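Local structure of cytosolic phospholipase A2 delta (Homo sapiens, 5IZ5) at residues 49-54 and 63-68; 93-98 and 108-113. The protein hydrolyses glycerophospholipids at the sn-2 position in a calcium-dependent manner, preferring linoleic acid there, with a C2 domain that brings it to lipid membranes. The protein carries 3 engineered substitutions. One frame throughout, in Å; residues are numbered along the deposited sequence.

Contact 1: 49-54 and 63-68; sequences PYVILQ and FKTKTL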
ATOM      1  N   PRO B  49      20.669 -31.772 -17.594  1.00 78.23           N
ATOM      2  CA  PRO B  49      19.817 -31.295 -16.513  1.00 78.18           C
ATOM      3  C   PRO B  49      20.472 -31.240 -15.131  1.00 74.59           C
ATOM      4  O   PRO B  49      21.267 -32.115 -14.774  1.00 73.31           O
ATOM      5  CB  PRO B  49      18.675 -32.311 -16.515  1.00 79.13           C
ATOM      6  CG  PRO B  49      19.288 -33.574 -17.031  1.00 79.63           C
ATOM      7  CD  PRO B  49      20.574 -33.235 -17.735  1.00 78.87           C
ATOM      8  N   TYR B  50      20.128 -30.196 -14.380  1.00 70.18           N
ATOM      9  CA  TYR B  50      20.434 -30.099 -12.953  1.00 68.04           C
ATOM     10  C   TYR B  50      19.193 -29.609 -12.213  1.00 66.68           C
ATOM     11  O   TYR B  50      18.334 -28.945 -12.804  1.00 61.88           O
ATOM     12  CB  TYR B  50      21.611 -29.153 -12.702  1.00 66.63           C
ATOM     13  CG  TYR B  50      21.410 -27.741 -13.204  1.00 67.05           C
ATOM     14  CD1 TYR B  50      20.886 -26.755 -12.371  1.00 66.37           C
ATOM     15  CD2 TYR B  50      21.756 -27.386 -14.509  1.00 66.93           C
ATOM     16  CE1 TYR B  50      20.709 -25.460 -12.824  1.00 66.37           C
ATOM     17  CE2 TYR B  50      21.578 -26.093 -14.971  1.00 65.69           C
ATOM     18  CZ  TYR B  50      21.058 -25.135 -14.123  1.00 64.71           C
ATOM     19  OH  TYR B  50      20.876 -23.852 -14.564  1.00 62.89           O
ATOM     20  N   VAL B  51      19.101 -29.935 -10.925  1.00 65.33           N
ATOM     21  CA  VAL B  51      17.969 -29.510 -10.105  1.00 64.46           C
ATOM     22  C   VAL B  51      18.375 -28.385  -9.161  1.00 62.84           C
ATOM     23  O   VAL B  51      19.437 -28.424  -8.540  1.00 62.38           O
ATOM     24  CB  VAL B  51      17.380 -30.672  -9.279  1.00 66.09           C
ATOM     25  CG1 VAL B  51      16.151 -30.210  -8.504  1.00 66.60           C
ATOM     26  CG2 VAL B  51      17.019 -31.839 -10.185  1.00 65.80           C
ATOM     27  N   ILE B  52      17.511 -27.382  -9.064  1.00 61.70           N
ATOM     28  CA  ILE B  52      17.667 -26.308  -8.097  1.00 62.36           C
ATOM     29  C   ILE B  52      16.626 -26.506  -6.999  1.00 61.06           C
ATOM     30  O   ILE B  52      15.476 -26.837  -7.293  1.00 59.99           O
ATOM     31  CB  ILE B  52      17.528 -24.934  -8.788  1.00 63.36           C
ATOM     32  CG1 ILE B  52      18.757 -24.716  -9.691  1.00 65.40           C
ATOM     33  CG2 ILE B  52      17.375 -23.806  -7.772  1.00 63.59           C
ATOM     34  CD1 ILE B  52      19.036 -23.293 -10.140  1.00 68.48           C
ATOM     35  N   LEU B  53      17.045 -26.333  -5.744  1.00 59.60           N
ATOM     36  CA  LEU B  53      16.125 -26.314  -4.609  1.00 58.53           C
ATOM     37  C   LEU B  53      16.175 -24.955  -3.934  1.00 56.82           C
ATOM     38  O   LEU B  53      17.250 -24.468  -3.565  1.00 55.75           O
ATOM     39  CB  LEU B  53      16.472 -27.380  -3.574  1.00 58.49           C
ATOM     40  CG  LEU B  53      16.659 -28.824  -4.029  1.00 62.15           C
ATOM     41  CD1 LEU B  53      16.885 -29.707  -2.812  1.00 63.88           C
ATOM     42  CD2 LEU B  53      15.465 -29.324  -4.823  1.00 64.18           C
ATOM     43  N   GLN B  54      15.004 -24.350  -3.778  1.00 55.31           N
ATOM     44  CA  GLN B  54      14.858 -23.104  -3.048  1.00 54.74           C
ATOM     45  C   GLN B  54      13.710 -23.267  -2.073  1.00 52.69           C
ATOM     46  O   GLN B  54      12.707 -23.893  -2.387  1.00 52.70           O
ATOM     47  CB  GLN B  54      14.542 -21.962  -4.003  1.00 55.99           C
ATOM     48  CG  GLN B  54      15.619 -21.677  -5.027  1.00 57.92           C
ATOM     49  CD  GLN B  54      15.063 -20.838  -6.154  1.00 59.13           C
ATOM     50  OE1 GLN B  54      14.224 -21.313  -6.922  1.00 59.09           O
ATOM     51  NE2 GLN B  54      15.490 -19.592  -6.248  1.00 58.80           N
ATOM     52  N   PHE B  63      20.223 -24.582  -3.366  1.00 65.02           N
ATOM     53  CA  PHE B  63      20.984 -25.803  -3.576  1.00 67.64           C
ATOM     54  C   PHE B  63      20.882 -26.214  -5.040  1.00 67.70           C
ATOM     55  O   PHE B  63      19.867 -25.989  -5.699  1.00 65.82           O
ATOM     56  CB  PHE B  63      20.490 -26.927  -2.668  1.00 70.21           C
ATOM     57  CG  PHE B  63      20.771 -26.688  -1.211  1.00 75.04           C
ATOM     58  CD1 PHE B  63      22.076 -26.564  -0.753  1.00 76.12           C
ATOM     59  CD2 PHE B  63      19.731 -26.585  -0.297  1.00 76.78           C
ATOM     60  CE1 PHE B  63      22.339 -26.338   0.590  1.00 79.25           C
ATOM     61  CE2 PHE B  63      19.986 -26.360   1.047  1.00 77.65           C
ATOM     62  CZ  PHE B  63      21.291 -26.239   1.493  1.00 79.14           C
ATOM     63  N   LYS B  64      21.951 -26.822  -5.534  1.00 68.69           N
ATOM     64  CA  LYS B  64      22.075 -27.186  -6.940  1.00 69.89           C
ATOM     65  C   LYS B  64      22.701 -28.572  -7.011  1.00 69.22           C
ATOM     66  O   LYS B  64      23.742 -28.814  -6.399  1.00 67.90           O
ATOM     67  CB  LYS B  64      22.951 -26.154  -7.655  1.00 71.43           C
ATOM     68  CG  LYS B  64      23.081 -26.332  -9.161  1.00 74.57           C
ATOM     69  CD  LYS B  64      23.906 -25.209  -9.777  1.00 77.74           C
ATOM     70  CE  LYS B  64      24.211 -25.466 -11.247  1.00 80.37           C
ATOM     71  NZ  LYS B  64      24.587 -24.219 -11.972  1.00 82.52           N
ATOM     72  N   THR B  65      22.060 -29.489  -7.731  1.00 69.90           N
ATOM     73  CA  THR B  65      22.651 -30.804  -7.964  1.00 72.89           C
ATOM     74  C   THR B  65      23.758 -30.655  -8.992  1.00 74.52           C
ATOM     75  O   THR B  65      23.938 -29.587  -9.576  1.00 76.28           O
ATOM     76  CB  THR B  65      21.640 -31.832  -8.521  1.00 73.01           C
ATOM     77  OG1 THR B  65      21.178 -31.409  -9.814  1.00 72.02           O
ATOM     78  CG2 THR B  65      20.461 -32.024  -7.574  1.00 73.20           C
ATOM     79  N   LYS B  66      24.493 -31.734  -9.220  1.00 78.16           N
ATOM     80  CA  LYS B  66      25.421 -31.789 -10.338  1.00 80.50           C
ATOM     81  C   LYS B  66      24.634 -31.768 -11.642  1.00 79.49           C
ATOM     82  O   LYS B  66      23.478 -32.199 -11.686  1.00 78.23           O
ATOM     83  CB  LYS B  66      26.276 -33.049 -10.268  1.00 83.07           C
ATOM     84  CG  LYS B  66      27.288 -33.028  -9.136  1.00 85.05           C
ATOM     85  CD  LYS B  66      28.296 -34.156  -9.274  1.00 87.26           C
ATOM     86  CE  LYS B  66      29.174 -34.277  -8.038  1.00 87.12           C
ATOM     87  NZ  LYS B  66      28.451 -34.926  -6.911  1.00 87.08           N
ATOM     88  N   THR B  67      25.256 -31.237 -12.689  1.00 80.21           N
ATOM     89  CA  THR B  67      24.668 -31.255 -14.019  1.00 80.75           C
ATOM     90  C   THR B  67      25.027 -32.572 -14.675  1.00 82.39           C
ATOM     91  O   THR B  67      26.194 -32.947 -14.718  1.00 83.50           O
ATOM     92  CB  THR B  67      25.188 -30.096 -14.892  1.00 79.24           C
ATOM     93  OG1 THR B  67      24.844 -28.850 -14.279  1.00 80.23           O
ATOM     94  CG2 THR B  67      24.578 -30.157 -16.290  1.00 77.93           C
ATOM     95  N   LEU B  68      24.021 -33.281 -15.173  1.00 87.26           N
ATOM     96  CA  LEU B  68      24.265 -34.474 -15.972  1.00 89.71           C
ATOM     97  C   LEU B  68      24.215 -34.106 -17.448  1.00 93.98           C
ATOM     98  O   LEU B  68      23.695 -33.051 -17.823  1.00 93.08           O
ATOM     99  CB  LEU B  68      23.275 -35.584 -15.616  1.00 88.32           C
ATOM    100  CG  LEU B  68      23.275 -35.986 -14.132  1.00 88.58           C
ATOM    101  CD1 LEU B  68      22.565 -37.315 -13.941  1.00 87.26           C
ATOM    102  CD2 LEU B  68      24.682 -36.061 -13.550  1.00 89.36           C
TER

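Contact 2: 93-98 and 108-113; sequences ELSIYD and CFKVLY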
ATOM      1  N   GLU B  93      10.599 -25.009  -3.658  1.00 55.35           N
ATOM      2  CA  GLU B  93      10.594 -24.967  -5.108  1.00 59.23           C
ATOM      3  C   GLU B  93      11.637 -25.945  -5.623  1.00 59.97           C
ATOM      4  O   GLU B  93      12.803 -25.869  -5.243  1.00 60.37           O
ATOM      5  CB  GLU B  93      10.902 -23.561  -5.614  1.00 63.27           C
ATOM      6  CG  GLU B  93      10.732 -23.410  -7.119  1.00 67.88           C
ATOM      7  CD  GLU B  93      11.274 -22.098  -7.645  1.00 72.75           C
ATOM      8  OE1 GLU B  93      11.972 -22.123  -8.683  1.00 77.57           O
ATOM      9  OE2 GLU B  93      11.015 -21.049  -7.018  1.00 74.58           O
ATOM     10  N   LEU B  94      11.205 -26.868  -6.473  1.00 60.23           N
ATOM     11  CA  LEU B  94      12.109 -27.792  -7.141  1.00 62.44           C
ATOM     12  C   LEU B  94      12.022 -27.538  -8.643  1.00 64.14           C
ATOM     13  O   LEU B  94      10.978 -27.763  -9.261  1.00 62.68           O
ATOM     14  CB  LEU B  94      11.750 -29.239  -6.813  1.00 62.79           C
ATOM     15  CG  LEU B  94      11.656 -29.581  -5.321  1.00 64.32           C
ATOM     16  CD1 LEU B  94      10.243 -29.373  -4.796  1.00 67.30           C
ATOM     17  CD2 LEU B  94      12.082 -31.013  -5.061  1.00 64.29           C
ATOM     18  N   SER B  95      13.118 -27.045  -9.214  1.00 64.80           N
ATOM     19  CA  SER B  95      13.177 -26.698 -10.630  1.00 66.48           C
ATOM     20  C   SER B  95      14.297 -27.467 -11.321  1.00 69.51           C
ATOM     21  O   SER B  95      15.403 -27.563 -10.791  1.00 69.94           O
ATOM     22  CB  SER B  95      13.416 -25.197 -10.796  1.00 64.96           C
ATOM     23  OG  SER B  95      12.355 -24.444 -10.240  1.00 66.24           O
ATOM     24  N   ILE B  96      14.006 -28.020 -12.498  1.00 71.65           N
ATOM     25  CA  ILE B  96      15.029 -28.650 -13.327  1.00 70.81           C
ATOM     26  C   ILE B  96      15.340 -27.715 -14.484  1.00 70.36           C
ATOM     27  O   ILE B  96      14.433 -27.266 -15.189  1.00 70.52           O
ATOM     28  CB  ILE B  96      14.590 -30.014 -13.890  1.00 70.26           C
ATOM     29  CG1 ILE B  96      14.069 -30.906 -12.760  1.00 70.02           C
ATOM     30  CG2 ILE B  96      15.756 -30.681 -14.615  1.00 71.83           C
ATOM     31  CD1 ILE B  96      13.506 -32.235 -13.218  1.00 70.24           C
ATOM     32  N   TYR B  97      16.622 -27.414 -14.657  1.00 70.31           N
ATOM     33  CA  TYR B  97      17.083 -26.559 -15.740  1.00 70.91           C
ATOM     34  C   TYR B  97      17.952 -27.363 -16.705  1.00 73.42           C
ATOM     35  O   TYR B  97      18.527 -28.387 -16.330  1.00 71.10           O
ATOM     36  CB  TYR B  97      17.875 -25.381 -15.177  1.00 69.60           C
ATOM     37  CG  TYR B  97      17.025 -24.298 -14.555  1.00 69.61           C
ATOM     38  CD1 TYR B  97      16.548 -23.235 -15.320  1.00 69.13           C
ATOM     39  CD2 TYR B  97      16.708 -24.327 -13.200  1.00 68.39           C
ATOM     40  CE1 TYR B  97      15.775 -22.237 -14.753  1.00 68.63           C
ATOM     41  CE2 TYR B  97      15.934 -23.334 -12.623  1.00 67.39           C
ATOM     42  CZ  TYR B  97      15.473 -22.292 -13.402  1.00 69.17           C
ATOM     43  OH  TYR B  97      14.704 -21.307 -12.834  1.00 71.62           O
ATOM     44  N   ASP B  98      18.038 -26.884 -17.945  1.00 74.90           N
ATOM     45  CA  ASP B  98      18.857 -27.502 -18.985  1.00 76.93           C
ATOM     46  C   ASP B  98      20.098 -26.637 -19.171  1.00 76.42           C
ATOM     47  O   ASP B  98      19.993 -25.490 -19.612  1.00 76.42           O
ATOM     48  CB  ASP B  98      18.057 -27.593 -20.289  1.00 78.54           C
ATOM     49  CG  ASP B  98      18.824 -28.275 -21.424  1.00 80.20           C
ATOM     50  OD1 ASP B  98      19.963 -28.749 -21.223  1.00 76.64           O
ATOM     51  OD2 ASP B  98      18.269 -28.345 -22.536  1.00 83.64           O
ATOM     52  N   CYS B 108      13.025 -26.835 -17.641  1.00 77.67           N
ATOM     53  CA  CYS B 108      12.223 -27.926 -18.202  1.00 80.12           C
ATOM     54  C   CYS B 108      11.255 -28.550 -17.201  1.00 80.54           C
ATOM     55  O   CYS B 108      10.452 -29.397 -17.579  1.00 80.93           O
ATOM     56  CB  CYS B 108      13.114 -29.009 -18.830  1.00 82.98           C
ATOM     57  SG  CYS B 108      14.624 -29.435 -17.935  1.00 89.43           S
ATOM     58  N   PHE B 109      11.315 -28.126 -15.939  1.00 79.30           N
ATOM     59  CA  PHE B 109      10.458 -28.687 -14.899  1.00 75.25           C
ATOM     60  C   PHE B 109      10.432 -27.769 -13.678  1.00 72.98           C
ATOM     61  O   PHE B 109      11.467 -27.238 -13.278  1.00 71.12           O
ATOM     62  CB  PHE B 109      10.959 -30.074 -14.495  1.00 75.91           C
ATOM     63  CG  PHE B 109       9.995 -30.848 -13.642  1.00 76.66           C
ATOM     64  CD1 PHE B 109       9.093 -31.733 -14.219  1.00 76.65           C
ATOM     65  CD2 PHE B 109      10.002 -30.708 -12.258  1.00 77.05           C
ATOM     66  CE1 PHE B 109       8.207 -32.458 -13.436  1.00 75.93           C
ATOM     67  CE2 PHE B 109       9.119 -31.428 -11.470  1.00 76.59           C
ATOM     68  CZ  PHE B 109       8.219 -32.301 -12.059  1.00 75.23           C
ATOM     69  N   LYS B 110       9.249 -27.593 -13.091  1.00 68.87           N
ATOM     70  CA  LYS B 110       9.079 -26.777 -11.895  1.00 65.83           C
ATOM     71  C   LYS B 110       7.877 -27.266 -11.104  1.00 63.80           C
ATOM     72  O   LYS B 110       6.786 -27.426 -11.655  1.00 61.60           O
ATOM     73  CB  LYS B 110       8.894 -25.302 -12.258  1.00 64.69           C
ATOM     74  CG  LYS B 110       8.609 -24.399 -11.064  1.00 64.66           C
ATOM     75  CD  LYS B 110       8.999 -22.953 -11.337  1.00 65.94           C
ATOM     76  CE  LYS B 110       8.300 -21.994 -10.385  1.00 67.41           C
ATOM     77  NZ  LYS B 110       8.936 -20.646 -10.372  1.00 69.55           N
ATOM     78  N   VAL B 111       8.094 -27.516  -9.817  1.00 61.93           N
ATOM     79  CA  VAL B 111       7.006 -27.777  -8.886  1.00 62.43           C
ATOM     80  C   VAL B 111       7.178 -26.964  -7.603  1.00 61.50           C
ATOM     81  O   VAL B 111       8.301 -26.726  -7.157  1.00 59.79           O
ATOM     82  CB  VAL B 111       6.884 -29.282  -8.560  1.00 63.71           C
ATOM     83  CG1 VAL B 111       8.108 -29.795  -7.815  1.00 64.64           C
ATOM     84  CG2 VAL B 111       5.630 -29.554  -7.744  1.00 65.56           C
ATOM     85  N   LEU B 112       6.056 -26.518  -7.039  1.00 60.04           N
ATOM     86  CA  LEU B 112       6.035 -25.864  -5.732  1.00 60.26           C
ATOM     87  C   LEU B 112       5.358 -26.817  -4.774  1.00 60.17           C
ATOM     88  O   LEU B 112       4.275 -27.326  -5.069  1.00 62.04           O
ATOM     89  CB  LEU B 112       5.272 -24.540  -5.769  1.00 59.77           C
ATOM     90  CG  LEU B 112       5.980 -23.276  -6.211  1.00 61.29           C
ATOM     91  CD1 LEU B 112       7.035 -23.566  -7.244  1.00 62.49           C
ATOM     92  CD2 LEU B 112       4.983 -22.248  -6.732  1.00 62.72           C
ATOM     93  N   TYR B 113       5.996 -27.042  -3.629  1.00 59.10           N
ATOM     94  CA  TYR B 113       5.565 -28.057  -2.692  1.00 57.82           C
ATOM     95  C   TYR B 113       5.495 -27.525  -1.265  1.00 57.46           C
ATOM     96  O   TYR B 113       6.496 -27.080  -0.701  1.00 54.45           O
ATOM     97  CB  TYR B 113       6.530 -29.232  -2.755  1.00 59.95           C
ATOM     98  CG  TYR B 113       6.159 -30.388  -1.876  1.00 61.23           C
ATOM     99  CD1 TYR B 113       4.907 -30.986  -1.973  1.00 61.99           C
ATOM    100  CD2 TYR B 113       7.068 -30.901  -0.958  1.00 62.60           C
ATOM    101  CE1 TYR B 113       4.566 -32.054  -1.169  1.00 62.89           C
ATOM    102  CE2 TYR B 113       6.738 -31.968  -0.153  1.00 63.81           C
ATOM    103  CZ  TYR B 113       5.489 -32.542  -0.260  1.00 63.66           C
ATOM    104  OH  TYR B 113       5.172 -33.606   0.544  1.00 65.13           O
TER

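Contact 1: 49-54 and 63-68
V51 and T65 meet at the tightly packed side of this contact, where the backbone N of V51 bonds to OG1 of T65 at 2.8 Å in a nearly straight line (177°). Threonine suits the place because its two branches do different work: OG1, held between its own N and carbonyl carbon (chi1 64°), accepts from V51 and donates to O of K66, while CG2 lies 3.8 Å from CB of V51. The T65 hydroxyl thus does what a backbone carbonyl would do in a regular sheet, just where the chain of 63-68 stops being a strand. Beyond F63 and L53, a hydrogen-bonded pair whose CB atoms touch at 4.1 Å, V51 and L53 continue inward onto W76 and F80 of strand 75-85, as branched aliphatic side chains can in the layer between two sheets. This is an edge hairpin of a C2-domain beta-sandwich, strand 62-64 being one of the two outer strands of its four-stranded sheet. On the other face Y50 and I52 are still buried, and it is K64 that faces solvent. There the extended K64 chain passes over one face of the Y50 ring, CE 4.0 Å from the ring centroid and NZ 4.4 Å from it, a CH-pi and cation-pi contact that lets a long, exposed lysine cover an aromatic. The phenol OH is bonded to D105. T67 brings OG1 to 3.4 Å from CD2 of Y50, although its hydrogen bond goes to E99. Past it, N of L68 donates to O of P49 at 3.0 Å, closing the contact next to D48, a predicted calcium ligand.

Contact 2: 93-98 and 108-113
I96 pushes its CD1 against the base of the F109 side chain, 3.6 Å from CB, and CG1 of I96 settles beside the same atom. Its other branch, CG2, reaches SG of C108 at 3.7 Å, so the forked isoleucine fits between two consecutive residues of the partner strand. This is possible because C108 and F109 both face I96: O of I96 accepts from N of C108 at 2.9 Å and, weakly, from N of F109. The F109 ring, its CG anti to the backbone N (chi1 -168°), extends onto F128 and L138. Further along the same face, CD1 of L94 fits against CG1 of V111 at 3.7 Å, two aliphatic bumps lying side by side, and also touches CB of Y113; leucine suits this inner layer, where L138 and V140 complete its packing, while V111 lies nearer the surface against F128. The opposite face mixes apolar and charged groups. CD1 of L112 lies alongside CG of E93 at 3.7 Å, whereas the extended K110 chain passes S95 OG with its CD and CG and ends near the carboxylate. S95 OG donates to OE1 of E93 at 2.8 Å on the anti lone pair, and NZ of K110 makes a long salt bridge to that oxygen at 3.8 Å. An alanine in place of E93 would probably leave the S95 hydroxyl and the K110 ammonium without this acceptor and open a gap beside L112. The double pairing at I96 is a classic beta bulge, set in the antiparallel hairpin of a C2 domain that leads to the predicted calcium ligand D98.

Contacts 1 and 2 are two hairpins of one C2 domain, with strand 75-85 between them along the chain; their centres are 9 Å apart, and contact 1 closes before contact 2 opens. They share a four-stranded antiparallel sheet ordered 62-64, 49-55, 91-98, 106-114, so each hairpin supplies one inner and one edge strand. The inner strands 49-55 and 91-98 join them: O of Q54 and N of E93 lie 2.7 Å apart, as do N of I52 and O of S95, both probable hydrogen bonds. This pairing brings the P49 and D98 ends together, close to D48 and D106, at the predicted calcium sites through which the domain would bind membranes.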